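Endoglucanase from Ruminococcus champanellensis probably hydrolyses beta-1,4-linked glucans such as cellulose in plant cell walls, as a broad-specificity endoglucanase of glycoside hydrolase family 5. Local coordinates of one contact, PDB 6WQP (chain A, 1.60 Å), residues G26-N31 and T73-V78, beside the matching contact of the related xyloglucanase from Paenibacillus pabuli, PDB 2JEP (chain B, 1.40 Å), residues G45-N50 and S85-V90. Structure 2 is superposed on structure 1 by the backbone atoms of these residues (RMSD 0.21 Å); each is numbered along its deposited sequence.

Structure 1 (6WQP); sequences GWNLGN and TVRVPV.
Trp27 and Val74 stand side by side on the outward face of two neighbouring parallel strands, 26-29 and 73-76, the first pair of the eight-stranded TIM barrel. CG1 of Val74, set anti to the backbone N (chi1 171°), lies 4.1 Å from Trp27 CE3. Thr73 CB packs 4.0 Å from Gly26 CA on the other face, and Val76 points away from strand 26-29. Trp27 N donates to Thr73 O at 2.9 Å, joining the strands. Inside the barrel, NH1 of the extended Arg75 donates to Asn28 OD1 at 3.0 Å with an N-H...O angle of 168°; amide and guanidinium planes are nearly perpendicular. Beyond this shell, Val107 of helix 94-108 touches Val74; Arg75 NE forms a salt bridge with Glu160 and NH1 a hydrogen bond with Gln288. Trp27 NE1 is hydrogen-bonded to Asp322 OD2, and Asn28 ND2 to Gly287 O.

Structure 2 (2JEP); sequences GWNLGN and SIRIPV.
Ile86 lies alongside Trp46, pointing the same way, and brings its CD1 to 4.1 Å from Trp46 CE3. CG1 sits beside the backbone N (chi1 -51°), from where it carries CD1 toward the ring, while CG2 lies anti to that N. Ser85 CB packs 4.0 Å from Gly45 CA on the other face, and Ile88 points away from strand 45-48. Trp46 N donates to Ser85 O at 2.9 Å, joining the strands. Inside the barrel, NH1 of the extended Arg87 donates to Asn47 OD1 at 2.9 Å with an N-H...O angle of 163°; amide and guanidinium planes are nearly perpendicular. Beyond this shell, Ala119 of helix 106-120 touches Ile86; Arg87 NE and NH1 form salt bridges with Glu178 and Glu323. Trp46 NE1 is hydrogen-bonded to Asp362 OD2, and Asn47 ND2 to Gly322 O.

Comparison
Both structures keep the same parallel strand pair: the comparable CA atoms coincide within the error, as do the side chains of Trp27(A), Asn28(A), Leu29(A) and Arg75(A) with their counterparts. The bond from Arg75(A) NH1 to Asn28(A) OD1 recurs between Arg87(B) and Asn47(B), and one water occupies the same place in both.

The three exchanged residues all lie on strand 73-76 and its counterpart. At Thr73(A) / Ser85(B) the hydroxyl oxygens OG1 and OG fall 0.3 Å apart after superposition, and each CB lies 4.0 Å from the CA of Gly26(A) or Gly45(B). What Ser85(B) lacks is the methyl CG2 of Thr73(A), hence some apolar surface on this buried face.

At Val74(A) / Ile86(B), CG1 of Val74(A) and CG2 of Ile86(B) are 0.3 Å apart, while CG2 of Val74(A) and CG1 of Ile86(B) are 0.8 Å apart. The branches thus occupy like places despite their names. The neighbouring tryptophan keeps its place beside either side chain.

Val76(A) / Ile88(B) follows the same pattern: CG1 of Val76(A) with CG2 of Ile88(B), and CG2 of Val76(A) with CG1 of Ile88(B), are each 0.5 Å apart. Both side chains are buried, and each touches Val74(A) or Ile86(B) along its own strand.

Structure 1 (6WQP)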
# COMPACT_ATOMS: atom_id res chain seq x y z
N GLY A 26 2.68 6.17 -8.87
CA GLY A 26 1.67 5.15 -8.63
C GLY A 26 0.36 5.66 -8.05
O GLY A 26 0.31 6.77 -7.49
N TRP A 27 -0.69 4.83 -8.15
CA TRP A 27 -2.07 5.18 -7.82
C TRP A 27 -2.67 4.03 -7.04
O TRP A 27 -2.60 2.88 -7.48
CB TRP A 27 -2.86 5.44 -9.12
CG TRP A 27 -4.28 5.95 -9.00
CD1 TRP A 27 -4.69 7.25 -8.89
CD2 TRP A 27 -5.49 5.17 -9.05
NE1 TRP A 27 -6.06 7.33 -8.84
CE2 TRP A 27 -6.57 6.06 -8.94
CE3 TRP A 27 -5.75 3.80 -9.17
CZ2 TRP A 27 -7.90 5.63 -8.94
CZ3 TRP A 27 -7.07 3.37 -9.17
CH2 TRP A 27 -8.13 4.29 -9.05
N ASN A 28 -3.25 4.33 -5.87
CA ASN A 28 -3.97 3.34 -5.06
C ASN A 28 -5.44 3.28 -5.47
O ASN A 28 -6.11 4.32 -5.50
CB ASN A 28 -3.92 3.70 -3.57
CG ASN A 28 -2.66 3.24 -2.88
OD1 ASN A 28 -2.52 2.08 -2.55
ND2 ASN A 28 -1.75 4.18 -2.63
N LEU A 29 -5.96 2.06 -5.69
CA LEU A 29 -7.40 1.84 -5.88
C LEU A 29 -8.03 1.74 -4.49
O LEU A 29 -8.28 0.66 -3.94
CB LEU A 29 -7.66 0.58 -6.71
CG LEU A 29 -9.11 0.14 -6.96
CD1 LEU A 29 -9.84 1.02 -7.97
CD2 LEU A 29 -9.16 -1.34 -7.38
N GLY A 30 -8.24 2.91 -3.90
CA GLY A 30 -8.60 2.99 -2.50
C GLY A 30 -10.09 2.87 -2.22
O GLY A 30 -10.94 3.20 -3.06
N ASN A 31 -10.38 2.39 -1.01
CA ASN A 31 -11.74 2.23 -0.50
C ASN A 31 -12.58 1.36 -1.43
O ASN A 31 -13.77 1.61 -1.64
CB ASN A 31 -12.40 3.59 -0.27
CG ASN A 31 -11.97 4.23 1.03
OD1 ASN A 31 -11.01 3.78 1.66
ND2 ASN A 31 -12.68 5.27 1.44
N THR A 73 1.82 2.61 -12.35
CA THR A 73 1.76 1.63 -11.28
C THR A 73 0.46 1.81 -10.51
O THR A 73 0.08 2.95 -10.19
CB THR A 73 2.95 1.78 -10.32
OG1 THR A 73 4.18 1.60 -11.02
CG2 THR A 73 2.85 0.75 -9.17
N VAL A 74 -0.21 0.70 -10.19
CA VAL A 74 -1.42 0.72 -9.38
C VAL A 74 -1.21 -0.22 -8.20
O VAL A 74 -0.84 -1.38 -8.38
CB VAL A 74 -2.66 0.30 -10.19
CG1 VAL A 74 -3.85 0.12 -9.26
CG2 VAL A 74 -2.96 1.32 -11.27
N ARG A 75 -1.40 0.30 -6.99
CA ARG A 75 -1.47 -0.53 -5.79
C ARG A 75 -2.93 -0.91 -5.57
O ARG A 75 -3.81 -0.03 -5.58
CB ARG A 75 -0.93 0.20 -4.56
CG ARG A 75 -0.98 -0.63 -3.25
CD ARG A 75 -0.08 0.06 -2.23
NE ARG A 75 0.02 -0.49 -0.87
CZ ARG A 75 -0.67 -0.04 0.18
NH1 ARG A 75 -1.59 0.91 0.04
NH2 ARG A 75 -0.45 -0.57 1.38
N VAL A 76 -3.18 -2.20 -5.41
CA VAL A 76 -4.51 -2.77 -5.24
C VAL A 76 -4.62 -3.25 -3.79
O VAL A 76 -4.28 -4.40 -3.50
CB VAL A 76 -4.75 -3.92 -6.23
CG1 VAL A 76 -6.12 -4.56 -5.99
CG2 VAL A 76 -4.60 -3.45 -7.66
N PRO A 77 -5.03 -2.39 -2.86
CA PRO A 77 -5.20 -2.83 -1.47
C PRO A 77 -6.38 -3.79 -1.39
O PRO A 77 -7.45 -3.52 -1.94
CB PRO A 77 -5.46 -1.53 -0.70
CG PRO A 77 -6.04 -0.60 -1.73
CD PRO A 77 -5.37 -0.96 -3.04
N VAL A 78 -6.18 -4.91 -0.71
CA VAL A 78 -7.20 -5.95 -0.64
C VAL A 78 -7.37 -6.38 0.81
O VAL A 78 -6.40 -6.85 1.43
CB VAL A 78 -6.87 -7.16 -1.52
CG1 VAL A 78 -7.90 -8.27 -1.30
CG2 VAL A 78 -6.80 -6.78 -2.97
O HOH W 1 -8.74 -2.11 -3.95

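Structure 2 (2JEP)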
# COMPACT_ATOMS: atom_id res chain seq x y z
N GLY B 45 2.74 6.03 -8.91
CA GLY B 45 1.66 5.09 -8.67
C GLY B 45 0.39 5.71 -8.13
O GLY B 45 0.37 6.85 -7.68
N TRP B 46 -0.67 4.91 -8.18
CA TRP B 46 -1.99 5.34 -7.74
C TRP B 46 -2.65 4.17 -7.03
O TRP B 46 -2.65 3.05 -7.53
CB TRP B 46 -2.78 5.80 -8.95
CG TRP B 46 -4.17 6.31 -8.72
CD1 TRP B 46 -4.54 7.59 -8.50
CD2 TRP B 46 -5.39 5.53 -8.76
NE1 TRP B 46 -5.94 7.67 -8.41
CE2 TRP B 46 -6.46 6.41 -8.57
CE3 TRP B 46 -5.66 4.17 -8.97
CZ2 TRP B 46 -7.79 5.98 -8.59
CZ3 TRP B 46 -6.97 3.75 -8.99
CH2 TRP B 46 -8.02 4.65 -8.79
N ASN B 47 -3.23 4.43 -5.86
CA ASN B 47 -3.96 3.42 -5.11
C ASN B 47 -5.41 3.38 -5.51
O ASN B 47 -6.10 4.41 -5.53
CB ASN B 47 -3.97 3.75 -3.61
CG ASN B 47 -2.72 3.34 -2.88
OD1 ASN B 47 -2.62 2.20 -2.38
ND2 ASN B 47 -1.78 4.28 -2.76
N LEU B 48 -5.89 2.17 -5.73
CA LEU B 48 -7.30 1.89 -5.93
C LEU B 48 -7.96 1.77 -4.55
O LEU B 48 -8.36 0.70 -4.10
CB LEU B 48 -7.43 0.61 -6.78
CG LEU B 48 -8.84 0.12 -7.15
CD1 LEU B 48 -9.57 1.12 -8.06
CD2 LEU B 48 -8.74 -1.25 -7.85
N GLY B 49 -8.02 2.90 -3.86
CA GLY B 49 -8.39 2.90 -2.47
C GLY B 49 -9.89 2.78 -2.25
O GLY B 49 -10.71 3.19 -3.09
N ASN B 50 -10.24 2.31 -1.05
CA ASN B 50 -11.61 2.13 -0.63
C ASN B 50 -12.38 1.25 -1.64
O ASN B 50 -13.54 1.53 -1.99
CB ASN B 50 -12.31 3.48 -0.37
CG ASN B 50 -11.89 4.10 0.93
OD1 ASN B 50 -10.87 3.73 1.51
ND2 ASN B 50 -12.65 5.11 1.37
N SER B 85 1.88 2.63 -12.19
CA SER B 85 1.70 1.56 -11.23
C SER B 85 0.37 1.76 -10.51
O SER B 85 -0.02 2.89 -10.22
CB SER B 85 2.80 1.58 -10.18
OG SER B 85 4.07 1.42 -10.75
N ILE B 86 -0.31 0.66 -10.22
CA ILE B 86 -1.55 0.65 -9.46
C ILE B 86 -1.35 -0.21 -8.22
O ILE B 86 -0.98 -1.38 -8.36
CB ILE B 86 -2.72 0.04 -10.28
CG1 ILE B 86 -2.82 0.69 -11.66
CG2 ILE B 86 -4.02 0.13 -9.46
CD1 ILE B 86 -3.27 2.13 -11.61
N ARG B 87 -1.59 0.36 -7.03
CA ARG B 87 -1.62 -0.42 -5.80
C ARG B 87 -3.05 -0.76 -5.49
O ARG B 87 -3.92 0.12 -5.51
CB ARG B 87 -0.97 0.33 -4.65
CG ARG B 87 -1.01 -0.41 -3.30
CD ARG B 87 -0.02 0.18 -2.34
NE ARG B 87 -0.01 -0.45 -1.02
CZ ARG B 87 -0.66 -0.02 0.07
NH1 ARG B 87 -1.53 0.98 -0.00
NH2 ARG B 87 -0.42 -0.61 1.25
N ILE B 88 -3.30 -2.04 -5.21
CA ILE B 88 -4.63 -2.57 -4.98
C ILE B 88 -4.69 -3.12 -3.55
O ILE B 88 -4.31 -4.26 -3.28
CB ILE B 88 -5.02 -3.67 -5.99
CG1 ILE B 88 -4.88 -3.17 -7.44
CG2 ILE B 88 -6.42 -4.21 -5.70
CD1 ILE B 88 -5.15 -4.24 -8.48
N PRO B 89 -5.20 -2.30 -2.62
CA PRO B 89 -5.49 -2.82 -1.28
C PRO B 89 -6.50 -3.98 -1.37
O PRO B 89 -7.49 -3.85 -2.08
CB PRO B 89 -6.11 -1.61 -0.59
CG PRO B 89 -5.51 -0.42 -1.28
CD PRO B 89 -5.47 -0.85 -2.71
N VAL B 90 -6.24 -5.08 -0.65
CA VAL B 90 -7.14 -6.22 -0.63
C VAL B 90 -7.28 -6.72 0.80
O VAL B 90 -6.28 -6.98 1.47
CB VAL B 90 -6.63 -7.39 -1.51
CG1 VAL B 90 -7.67 -8.53 -1.53
CG2 VAL B 90 -6.33 -6.94 -2.92
O HOH W 2 -8.70 -2.10 -3.92